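PDB 3SUL: cerato-platanin-like protein from Moniliophthora perniciosa, which is of unknown function but belongs to the cerato-platanin family of secreted proteins, which are built on a double-psi beta-barrel. Local coordinates for residues Gly27-Leu32 against Asn56-Gly61; Thr21-Asp26 against Gly79-Gly84; Gln65-Gly70 against Asp109-Leu114; Thr71-His76 against Leu97-Ala102. All blocks are in the same frame, centred on the assembly; numbering follows the deposited sequence.

How the contacts relate
From the N terminus, the chain first opens contact 2 at 21-26 and then contact 1 at 27-32. Contact 1 closes at 56-61, so its loop is nested inside that of contact 2, and the C24-C60 disulfide joins the two. Strand 63-68 next opens contact 3, and contact 4 opens just after it at 71-76. Strand 73-80 runs on to close contact 2 at 79-84. Contact 2 therefore crosses contacts 3 and 4, whose second segments come later. Contact 4 closes at the end of helix 91-98, nested inside contact 3, which strand 107-115 completes. The loop pair and the sheet-helix pair lie on opposite sides of the chain's centre.

Contact 1 of 4, residues Gly27-Leu32 against Asn56-Gly61; sequences GPNGML and NSESCG
N29 meets N56 through both backbone and side chain. Its backbone N gives a hydrogen bond of 2.7 Å to N56 OD1, in the plane of that carbonyl, while its amide N, ND2, reaches back to N56 O at 2.8 Å, an almost straight bond. N29 holds CG beside its backbone N (chi1 -63°), and the two amide planes are only 20° apart. ND2 has a second acceptor, E58 OE1, at 3.0 Å; here the carboxylate stands nearly upright against the N29 amide, and ND2 approaches it from above its plane. An alanine in place of N29 would probably leave N56 O and the E58 carboxylate without the amide they share. The exchange joins two irregular loops of the double-psi barrel protein, before strands 45-49 and 63-68, each shaped by a type I turn (G27 to G30 and S57 to C60). Next to it, C60 CB lies 3.0 Å from N29 O, which accepts from K34 NZ, and C60 is fixed by its disulfide to C24. Farther along, M31 SD lies 3.6 Å from G61 CA; M31 also packs on V78 and V80 of strand 73-80, while the G61 backbone is hydrogen-bonded to that of G79.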
loop_
_atom_site.group_PDB
_atom_site.type_symbol
_atom_site.label_atom_id
_atom_site.label_comp_id
_atom_site.label_asym_id
_atom_site.label_seq_id
_atom_site.Cartn_x
_atom_site.Cartn_y
_atom_site.Cartn_z
ATOM N N GLY A 27 11.041 -12.934 7.880
ATOM C CA GLY A 27 10.041 -14.016 8.096
ATOM C C GLY A 27 9.468 -14.404 6.748
ATOM O O GLY A 27 9.587 -13.638 5.730
ATOM N N PRO A 28 8.746 -15.516 6.717
ATOM C CA PRO A 28 8.262 -16.006 5.394
ATOM C C PRO A 28 7.330 -15.067 4.625
ATOM O O PRO A 28 7.371 -15.016 3.378
ATOM C CB PRO A 28 7.574 -17.334 5.765
ATOM C CG PRO A 28 8.335 -17.828 6.936
ATOM C CD PRO A 28 8.656 -16.535 7.785
ATOM N N ASN A 29 6.559 -14.246 5.272
ATOM C CA ASN A 29 5.660 -13.351 4.544
ATOM C C ASN A 29 6.257 -11.999 4.249
ATOM O O ASN A 29 5.618 -11.172 3.654
ATOM C CB ASN A 29 4.404 -13.161 5.353
ATOM C CG ASN A 29 3.679 -14.461 5.530
ATOM O OD1 ASN A 29 3.631 -15.248 4.591
ATOM N ND2 ASN A 29 3.201 -14.760 6.768
ATOM N N GLY A 30 7.419 -11.718 4.844
ATOM C CA GLY A 30 7.963 -10.391 4.756
ATOM C C GLY A 30 8.528 -10.118 3.381
ATOM O O GLY A 30 8.975 -11.020 2.723
ATOM N N MET A 31 8.601 -8.815 3.068
ATOM C CA MET A 31 9.017 -8.446 1.718
ATOM C C MET A 31 10.486 -8.660 1.607
ATOM O O MET A 31 10.911 -8.965 0.481
ATOM C CB MET A 31 8.663 -6.996 1.479
ATOM C CG MET A 31 7.132 -6.718 1.641
ATOM S SD MET A 31 6.247 -7.659 0.434
ATOM C CE MET A 31 6.760 -6.758 -1.068
ATOM N N LEU A 32 11.269 -8.548 2.694
ATOM C CA LEU A 32 12.746 -8.857 2.561
ATOM C C LEU A 32 12.920 -10.277 2.059
ATOM O O LEU A 32 13.736 -10.581 1.166
ATOM C CB LEU A 32 13.476 -8.640 3.883
ATOM C CG LEU A 32 13.398 -7.218 4.407
ATOM C CD1 LEU A 32 13.885 -7.171 5.848
ATOM C CD2 LEU A 32 14.247 -6.240 3.545
ATOM N N ASN A 56 5.280 -10.220 10.104
ATOM C CA ASN A 56 5.091 -11.509 9.448
ATOM C C ASN A 56 3.623 -11.922 9.202
ATOM O O ASN A 56 3.352 -13.117 9.007
ATOM C CB ASN A 56 6.007 -12.634 9.986
ATOM C CG ASN A 56 6.102 -13.771 9.073
ATOM O OD1 ASN A 56 6.397 -13.617 7.849
ATOM N ND2 ASN A 56 5.893 -14.947 9.608
ATOM N N SER A 57 2.770 -10.909 9.172
ATOM C CA SER A 57 1.322 -10.993 8.827
ATOM C C SER A 57 1.176 -11.824 7.590
ATOM O O SER A 57 1.926 -11.677 6.602
ATOM C CB SER A 57 0.708 -9.618 8.712
ATOM O OG SER A 57 -0.639 -9.731 8.260
ATOM N N GLU A 58 0.266 -12.792 7.655
ATOM C CA GLU A 58 -0.042 -13.561 6.494
ATOM C C GLU A 58 -0.558 -12.672 5.337
ATOM O O GLU A 58 -0.518 -13.082 4.166
ATOM C CB GLU A 58 -1.028 -14.654 6.891
ATOM C CG GLU A 58 -0.900 -15.934 6.023
ATOM C CD GLU A 58 0.280 -16.882 6.307
ATOM O OE1 GLU A 58 0.999 -16.780 7.345
ATOM O OE2 GLU A 58 0.510 -17.737 5.396
ATOM N N SER A 59 -0.956 -11.469 5.666
ATOM C CA SER A 59 -1.412 -10.456 4.705
ATOM C C SER A 59 -0.225 -9.633 4.145
ATOM O O SER A 59 -0.422 -8.766 3.308
ATOM C CB SER A 59 -2.391 -9.472 5.362
ATOM O OG SER A 59 -3.716 -10.016 5.464
ATOM N N CYS A 60 0.977 -9.837 4.678
ATOM C CA CYS A 60 2.140 -9.078 4.197
ATOM C C CYS A 60 2.345 -9.408 2.732
ATOM O O CYS A 60 2.344 -10.583 2.320
ATOM C CB CYS A 60 3.414 -9.547 4.909
ATOM S SG CYS A 60 3.575 -8.631 6.408
ATOM N N GLY A 61 2.560 -8.362 1.918
ATOM C CA GLY A 61 2.755 -8.678 0.526
ATOM C C GLY A 61 1.503 -8.991 -0.260
ATOM O O GLY A 61 1.596 -9.487 -1.387
#

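Contact 2 of 4, residues Thr21-Asp26 against Gly79-Gly84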
loop_
_atom_site.group_PDB
_atom_site.type_symbol
_atom_site.label_atom_id
_atom_site.label_comp_id
_atom_site.label_asym_id
_atom_site.label_seq_id
_atom_site.Cartn_x
_atom_site.Cartn_y
_atom_site.Cartn_z
ATOM N N THR A 21 11.987 -1.716 8.142
ATOM C CA THR A 21 11.387 -0.662 8.992
ATOM C C THR A 21 9.910 -0.913 9.145
ATOM O O THR A 21 9.234 -0.088 9.736
ATOM C CB THR A 21 11.564 0.711 8.356
ATOM O OG1 THR A 21 10.854 0.795 7.102
ATOM C CG2 THR A 21 13.085 1.010 8.104
ATOM N N VAL A 22 9.399 -1.963 8.493
ATOM C CA VAL A 22 7.971 -2.233 8.495
ATOM C C VAL A 22 7.671 -3.632 9.010
ATOM O O VAL A 22 8.538 -4.468 9.245
ATOM C CB VAL A 22 7.284 -1.987 7.071
ATOM C CG1 VAL A 22 7.374 -0.572 6.632
ATOM C CG2 VAL A 22 7.885 -2.947 5.968
ATOM N N ALA A 23 6.375 -3.906 9.229
ATOM C CA ALA A 23 5.964 -5.167 9.787
ATOM C C ALA A 23 6.324 -6.209 8.822
ATOM O O ALA A 23 6.676 -7.296 9.226
ATOM C CB ALA A 23 4.422 -5.227 9.999
ATOM N N CYS A 24 6.302 -5.874 7.512
ATOM C CA CYS A 24 6.514 -6.917 6.556
ATOM C C CYS A 24 7.967 -6.988 6.124
ATOM O O CYS A 24 8.296 -6.859 4.976
ATOM C CB CYS A 24 5.638 -6.722 5.349
ATOM S SG CYS A 24 3.887 -6.756 5.825
ATOM N N SER A 25 8.801 -7.304 7.086
ATOM C CA SER A 25 10.249 -7.229 6.924
ATOM C C SER A 25 10.727 -8.595 6.558
ATOM O O SER A 25 10.625 -9.049 5.389
ATOM C CB SER A 25 10.821 -6.701 8.224
ATOM O OG SER A 25 10.378 -7.529 9.341
ATOM N N ASP A 26 11.269 -9.328 7.520
ATOM C CA ASP A 26 11.707 -10.682 7.278
ATOM C C ASP A 26 10.634 -11.691 7.724
ATOM O O ASP A 26 9.452 -11.315 7.801
ATOM C CB ASP A 26 13.080 -10.949 7.909
ATOM C CG ASP A 26 13.091 -10.689 9.384
ATOM O OD1 ASP A 26 12.045 -10.271 9.889
ATOM O OD2 ASP A 26 14.155 -10.870 9.973
ATOM N N GLY A 79 0.342 -4.427 0.332
ATOM C CA GLY A 79 0.251 -4.159 1.815
ATOM C C GLY A 79 1.602 -4.578 2.401
ATOM O O GLY A 79 2.068 -5.689 2.182
ATOM N N VAL A 80 2.267 -3.654 3.114
ATOM C CA VAL A 80 3.583 -4.003 3.640
ATOM C C VAL A 80 3.718 -3.549 5.069
ATOM O O VAL A 80 4.756 -3.759 5.655
ATOM C CB VAL A 80 4.722 -3.354 2.838
ATOM C CG1 VAL A 80 4.637 -3.754 1.379
ATOM C CG2 VAL A 80 4.674 -1.835 2.927
ATOM N N ASP A 81 2.704 -2.862 5.595
ATOM C CA ASP A 81 2.833 -2.370 6.960
ATOM C C ASP A 81 1.455 -2.297 7.637
ATOM O O ASP A 81 0.428 -2.395 7.020
ATOM C CB ASP A 81 3.561 -1.015 7.018
ATOM C CG ASP A 81 4.179 -0.770 8.389
ATOM O OD1 ASP A 81 4.167 -1.730 9.203
ATOM O OD2 ASP A 81 4.649 0.340 8.607
ATOM N N VAL A 82 1.471 -2.105 8.932
ATOM C CA VAL A 82 0.243 -1.995 9.716
ATOM C C VAL A 82 -0.377 -0.630 9.470
ATOM O O VAL A 82 0.290 0.421 9.559
ATOM C CB VAL A 82 0.615 -2.164 11.207
ATOM C CG1 VAL A 82 -0.667 -1.984 12.115
ATOM C CG2 VAL A 82 1.195 -3.518 11.426
ATOM N N ALA A 83 -1.674 -0.613 9.107
ATOM C CA ALA A 83 -2.411 0.664 9.178
ATOM C C ALA A 83 -3.464 0.460 10.234
ATOM O O ALA A 83 -3.927 -0.668 10.428
ATOM C CB ALA A 83 -3.047 1.070 7.874
ATOM N N GLY A 84 -3.780 1.546 10.935
ATOM C CA GLY A 84 -4.872 1.523 11.918
ATOM C C GLY A 84 -6.206 1.404 11.219
ATOM O O GLY A 84 -7.058 0.549 11.543
HETATM O O HOH W 1 6.733 0.826 10.802
#
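V22 and D81 are brought together by their first torsions: D81 holds CG anti to its backbone N (chi1 -157°), and V22 sets CG2 between its own backbone N and carbonyl carbon. The first choice carries D81 CG to the loop, 3.6 Å from V22 CB; the second lays V22 CG2 against V80 O, 3.2 Å away. This is where the chain leaving strand 73-80 of the double-psi barrel turns a corner at D81 and is met by a loop whose C24 is the centre of an inverse gamma turn. D81 OD1 accepts from A23 N at 3.1 Å, the donor standing 57° above the carboxylate plane, and takes a weak hydrogen bond from V82 N within its own segment. An alanine in place of D81 would probably leave A23 N without its acceptor and the loop freer to shift against the corner. C24 N donates to V80 O at 3.2 Å, and C24 CB and SG both crowd that oxygen, the sulfur being held in place by its disulfide to C60. V80 also packs on F19 and on V46 of strand 45-49, and A23 CB touches V82 CG2. One water links the segments, donating to T21 O at 2.9 Å and to D81 OD2 at 3.1 Å.

Contact 3 of 4, residues Gln65-Gly70 against Asp109-Leu114; sequences QITWSG and DVTATL
Q65 to T67 pair with T113 to T111 as antiparallel strands whose directions differ by 156°, Q65-T113 and T67-T111 being hydrogen-bonded pairs and I66-A112 the non-hydrogen-bonded one between them. The T67-T111 bonds are the straighter: T67 N reaches T111 O at 2.7 Å, and T111 N answers to T67 O at 2.9 Å. On the face carrying Q65, T67, T111 and T113, T111 CG2, set between its backbone N and carbonyl carbon, lies 3.6 Å from T67 CB, while T67 OG1 is hydrogen-bonded to T74 OG1 on the next strand. I66 points to the other face, where its CG2 presses on V110 CG2 at 3.4 Å, tighter than usual for two carbons, and its CG1 meets A112 CB. Beyond T67, W68 turns the edge of its indole to D109: D109 O lies in the ring plane, 3.0 Å from CD1, and a water, also in that plane, accepts from NE1. In the double-psi barrel, strand 63-68 is thus flanked by 107-115 and 73-80; I66 and V110 pack on L6 of strand 4-8, and L97 of helix 91-98 touches I66, W68 and V110.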
loop_
_atom_site.group_PDB
_atom_site.type_symbol
_atom_site.label_atom_id
_atom_site.label_comp_id
_atom_site.label_asym_id
_atom_site.label_seq_id
_atom_site.Cartn_x
_atom_site.Cartn_y
_atom_site.Cartn_z
ATOM N N GLN A 65 -6.567 -4.014 -5.083
ATOM C CA GLN A 65 -6.935 -3.154 -6.169
ATOM C C GLN A 65 -7.841 -2.150 -5.498
ATOM O O GLN A 65 -8.860 -2.530 -4.897
ATOM C CB GLN A 65 -7.589 -4.045 -7.208
ATOM C CG GLN A 65 -8.211 -3.311 -8.288
ATOM C CD GLN A 65 -9.328 -4.142 -8.942
ATOM O OE1 GLN A 65 -9.054 -5.125 -9.590
ATOM N NE2 GLN A 65 -10.581 -3.759 -8.710
ATOM N N ILE A 66 -7.469 -0.854 -5.576
ATOM C CA ILE A 66 -8.150 0.218 -4.823
ATOM C C ILE A 66 -8.690 1.241 -5.783
ATOM O O ILE A 66 -7.960 1.743 -6.620
ATOM C CB ILE A 66 -7.216 0.954 -3.924
ATOM C CG1 ILE A 66 -6.453 -0.024 -3.029
ATOM C CG2 ILE A 66 -7.982 2.115 -3.199
ATOM C CD1 ILE A 66 -5.553 0.643 -1.981
ATOM N N THR A 67 -9.957 1.598 -5.611
ATOM C CA THR A 67 -10.646 2.534 -6.500
ATOM C C THR A 67 -11.266 3.703 -5.726
ATOM O O THR A 67 -11.764 3.523 -4.662
ATOM C CB THR A 67 -11.732 1.796 -7.347
ATOM O OG1 THR A 67 -11.155 0.662 -8.015
ATOM C CG2 THR A 67 -12.435 2.770 -8.309
ATOM N N TRP A 68 -11.143 4.900 -6.276
ATOM C CA TRP A 68 -11.769 6.048 -5.706
ATOM C C TRP A 68 -12.901 6.469 -6.580
ATOM O O TRP A 68 -12.674 6.793 -7.761
ATOM C CB TRP A 68 -10.794 7.210 -5.673
ATOM C CG TRP A 68 -11.329 8.336 -4.874
ATOM C CD1 TRP A 68 -11.973 8.222 -3.709
ATOM C CD2 TRP A 68 -11.296 9.726 -5.198
ATOM N NE1 TRP A 68 -12.321 9.450 -3.247
ATOM C CE2 TRP A 68 -11.927 10.398 -4.150
ATOM C CE3 TRP A 68 -10.803 10.466 -6.278
ATOM C CZ2 TRP A 68 -12.076 11.786 -4.126
ATOM C CZ3 TRP A 68 -10.947 11.855 -6.261
ATOM C CH2 TRP A 68 -11.591 12.492 -5.195
ATOM N N SER A 69 -14.081 6.485 -5.975
ATOM C CA SER A 69 -15.281 6.985 -6.672
ATOM C C SER A 69 -15.189 8.407 -7.200
ATOM O O SER A 69 -15.916 8.738 -8.145
ATOM C CB SER A 69 -16.503 6.885 -5.776
ATOM O OG SER A 69 -16.859 5.552 -5.581
ATOM N N GLY A 70 -14.245 9.177 -6.675
ATOM C CA GLY A 70 -14.049 10.543 -7.087
ATOM C C GLY A 70 -13.577 10.619 -8.504
ATOM O O GLY A 70 -14.083 11.439 -9.296
ATOM N N ASP A 109 -12.364 8.457 0.999
ATOM C CA ASP A 109 -12.884 7.092 1.178
ATOM C C ASP A 109 -12.782 6.373 -0.160
ATOM O O ASP A 109 -13.114 6.940 -1.229
ATOM C CB ASP A 109 -14.348 7.084 1.622
ATOM C CG ASP A 109 -14.491 7.029 3.148
ATOM O OD1 ASP A 109 -14.970 5.985 3.688
ATOM O OD2 ASP A 109 -14.102 8.021 3.802
ATOM N N VAL A 110 -12.324 5.131 -0.110
ATOM C CA VAL A 110 -12.038 4.398 -1.345
ATOM C C VAL A 110 -12.631 3.040 -1.145
ATOM O O VAL A 110 -13.068 2.710 -0.065
ATOM C CB VAL A 110 -10.522 4.177 -1.643
ATOM C CG1 VAL A 110 -9.730 5.499 -1.822
ATOM C CG2 VAL A 110 -9.905 3.150 -0.656
ATOM N N THR A 111 -12.672 2.284 -2.231
ATOM C CA THR A 111 -13.141 0.938 -2.287
ATOM C C THR A 111 -11.954 0.057 -2.671
ATOM O O THR A 111 -11.209 0.419 -3.547
ATOM C CB THR A 111 -14.381 0.877 -3.241
ATOM O OG1 THR A 111 -14.824 -0.460 -3.405
ATOM C CG2 THR A 111 -14.090 1.498 -4.591
ATOM N N ALA A 112 -11.761 -1.086 -2.022
ATOM C CA ALA A 112 -10.606 -1.955 -2.244
ATOM C C ALA A 112 -10.953 -3.419 -2.226
ATOM O O ALA A 112 -11.848 -3.820 -1.472
ATOM C CB ALA A 112 -9.514 -1.708 -1.217
ATOM N N THR A 113 -10.218 -4.207 -3.019
ATOM C CA THR A 113 -10.397 -5.619 -3.262
ATOM C C THR A 113 -9.080 -6.325 -3.295
ATOM O O THR A 113 -8.177 -5.954 -4.020
ATOM C CB THR A 113 -11.152 -5.868 -4.617
ATOM O OG1 THR A 113 -12.457 -5.355 -4.435
ATOM C CG2 THR A 113 -11.186 -7.379 -5.039
ATOM N N LEU A 114 -8.973 -7.383 -2.500
ATOM C CA LEU A 114 -7.806 -8.230 -2.532
ATOM C C LEU A 114 -7.783 -8.976 -3.843
ATOM O O LEU A 114 -8.805 -9.518 -4.261
ATOM C CB LEU A 114 -7.887 -9.279 -1.367
ATOM C CG LEU A 114 -6.729 -10.257 -1.284
ATOM C CD1 LEU A 114 -5.555 -9.485 -0.808
ATOM C CD2 LEU A 114 -7.034 -11.409 -0.244
HETATM O O HOH W 2 -13.779 10.884 -0.913
HETATM O O HOH W 3 -14.844 5.356 -3.453
#

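Contact 4 of 4, residues Thr71-His76 against Leu97-Ala102; sequences TGKTIH and LTNGQA
I75 and L97 form the tight part of this contact, in which the end of helix 91-98 is packed on strand 73-80 of the double-psi barrel. The helix ends in a Schellman motif at N99, and G72 and K73, both facing W68, form a G1 beta bulge. The I75 and L97 side chains cross at about a right angle. With CG1 in the crowded position between backbone N and carbonyl carbon (chi1 59°), I75 sets that atom 3.8 Å from L97 CG, and its CD1 lies 3.9 Å from L97 CD1. The other leucine methyl, CD2, comes within 3.4 Å of K73 O. Both residues are buried, I75 resting also on I66 and A93, and L97 on V110. T71 borders this packing. Its OG1 accepts from K73 N at 3.0 Å, an ST turn, and also lies close to L97 O, at a separation so short that the bond is doubtful. T71 CG2 lies against the turn, 3.6 Å from T98 C.

The outer side is looser and polar. Here N99 is exposed, and K73 reaches over to it, the two side chains again crossing at about a right angle. A bend in the lysine chain (chi3 80°) places CE so that NZ can donate to N99 OD1 at 2.8 Å, from above the carbonyl plane. The ammonium also forms a salt bridge with D96, a second partner that would favour its positive charge. The aliphatic part of the lysine also runs close to the amide, with K73 CD 3.4 Å from N99 OD1.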
loop_
_atom_site.group_PDB
_atom_site.type_symbol
_atom_site.label_atom_id
_atom_site.label_comp_id
_atom_site.label_asym_id
_atom_site.label_seq_id
_atom_site.Cartn_x
_atom_site.Cartn_y
_atom_site.Cartn_z
ATOM N N THR A 71 -12.637 9.756 -8.895
ATOM C CA THR A 71 -12.115 9.876 -10.247
ATOM C C THR A 71 -12.464 8.660 -11.020
ATOM O O THR A 71 -12.376 8.614 -12.246
ATOM C CB THR A 71 -10.593 9.942 -10.180
ATOM O OG1 THR A 71 -10.151 8.816 -9.420
ATOM C CG2 THR A 71 -10.153 11.294 -9.509
ATOM N N GLY A 72 -12.837 7.618 -10.265
ATOM C CA GLY A 72 -13.112 6.345 -10.837
ATOM C C GLY A 72 -11.799 5.625 -11.139
ATOM O O GLY A 72 -11.805 4.679 -11.833
ATOM N N LYS A 73 -10.668 6.126 -10.636
ATOM C CA LYS A 73 -9.391 5.579 -11.013
ATOM C C LYS A 73 -9.057 4.414 -10.076
ATOM O O LYS A 73 -9.541 4.346 -8.991
ATOM C CB LYS A 73 -8.331 6.696 -10.888
ATOM C CG LYS A 73 -8.365 7.591 -12.058
ATOM C CD LYS A 73 -7.188 8.529 -12.036
ATOM C CE LYS A 73 -5.873 7.948 -12.525
ATOM N NZ LYS A 73 -4.824 9.088 -12.431
ATOM N N THR A 74 -8.258 3.506 -10.580
ATOM C CA THR A 74 -7.849 2.383 -9.803
ATOM C C THR A 74 -6.357 2.311 -9.688
ATOM O O THR A 74 -5.619 2.523 -10.682
ATOM C CB THR A 74 -8.435 1.111 -10.443
ATOM O OG1 THR A 74 -9.853 1.210 -10.440
ATOM C CG2 THR A 74 -7.980 -0.126 -9.649
ATOM N N ILE A 75 -5.891 1.966 -8.480
ATOM C CA ILE A 75 -4.493 1.634 -8.325
ATOM C C ILE A 75 -4.356 0.274 -7.659
ATOM O O ILE A 75 -5.360 -0.290 -7.179
ATOM C CB ILE A 75 -3.754 2.655 -7.485
ATOM C CG1 ILE A 75 -4.353 2.763 -6.103
ATOM C CG2 ILE A 75 -3.858 4.066 -8.134
ATOM C CD1 ILE A 75 -3.472 3.476 -5.038
ATOM N N HIS A 76 -3.134 -0.296 -7.739
ATOM C CA HIS A 76 -2.786 -1.486 -6.993
ATOM C C HIS A 76 -1.780 -1.156 -5.911
ATOM O O HIS A 76 -0.808 -0.434 -6.121
ATOM C CB HIS A 76 -2.270 -2.539 -7.926
ATOM C CG HIS A 76 -3.331 -3.077 -8.826
ATOM N ND1 HIS A 76 -3.658 -2.491 -10.036
ATOM C CD2 HIS A 76 -4.142 -4.157 -8.693
ATOM C CE1 HIS A 76 -4.630 -3.196 -10.602
ATOM N NE2 HIS A 76 -4.951 -4.204 -9.799
ATOM N N LEU A 97 -4.802 8.220 -7.627
ATOM C CA LEU A 97 -6.195 7.939 -7.349
ATOM C C LEU A 97 -7.034 9.173 -7.552
ATOM O O LEU A 97 -8.119 9.048 -8.109
ATOM C CB LEU A 97 -6.388 7.455 -5.922
ATOM C CG LEU A 97 -6.373 5.962 -5.604
ATOM C CD1 LEU A 97 -6.543 5.678 -4.115
ATOM C CD2 LEU A 97 -7.434 5.161 -6.403
ATOM N N THR A 98 -6.518 10.357 -7.144
ATOM C CA THR A 98 -7.324 11.584 -7.102
ATOM C C THR A 98 -7.017 12.601 -8.181
ATOM O O THR A 98 -7.560 13.677 -8.152
ATOM C CB THR A 98 -7.212 12.267 -5.791
ATOM O OG1 THR A 98 -5.844 12.641 -5.576
ATOM C CG2 THR A 98 -7.578 11.257 -4.719
ATOM N N ASN A 99 -6.217 12.219 -9.171
ATOM C CA ASN A 99 -5.842 13.133 -10.223
ATOM C C ASN A 99 -5.254 14.423 -9.614
ATOM O O ASN A 99 -5.685 15.564 -9.899
ATOM C CB ASN A 99 -6.998 13.317 -11.204
ATOM C CG ASN A 99 -7.011 12.213 -12.292
ATOM O OD1 ASN A 99 -5.967 11.621 -12.621
ATOM N ND2 ASN A 99 -8.197 11.945 -12.852
ATOM N N GLY A 100 -4.317 14.167 -8.698
ATOM C CA GLY A 100 -3.418 15.156 -8.126
ATOM C C GLY A 100 -4.015 15.922 -6.966
ATOM O O GLY A 100 -3.739 17.120 -6.834
ATOM N N GLN A 101 -4.847 15.283 -6.138
ATOM C CA GLN A 101 -5.534 15.993 -5.038
ATOM C C GLN A 101 -5.229 15.316 -3.739
ATOM O O GLN A 101 -5.979 15.362 -2.771
ATOM C CB GLN A 101 -7.055 16.005 -5.221
ATOM C CG GLN A 101 -7.466 16.588 -6.518
ATOM C CD GLN A 101 -8.950 16.611 -6.628
ATOM O OE1 GLN A 101 -9.595 15.588 -6.975
ATOM N NE2 GLN A 101 -9.527 17.761 -6.294
ATOM N N ALA A 102 -4.097 14.644 -3.737
ATOM C CA ALA A 102 -3.613 13.996 -2.537
ATOM C C ALA A 102 -3.389 15.003 -1.383
ATOM O O ALA A 102 -3.904 14.871 -0.279
ATOM C CB ALA A 102 -2.287 13.313 -2.911
#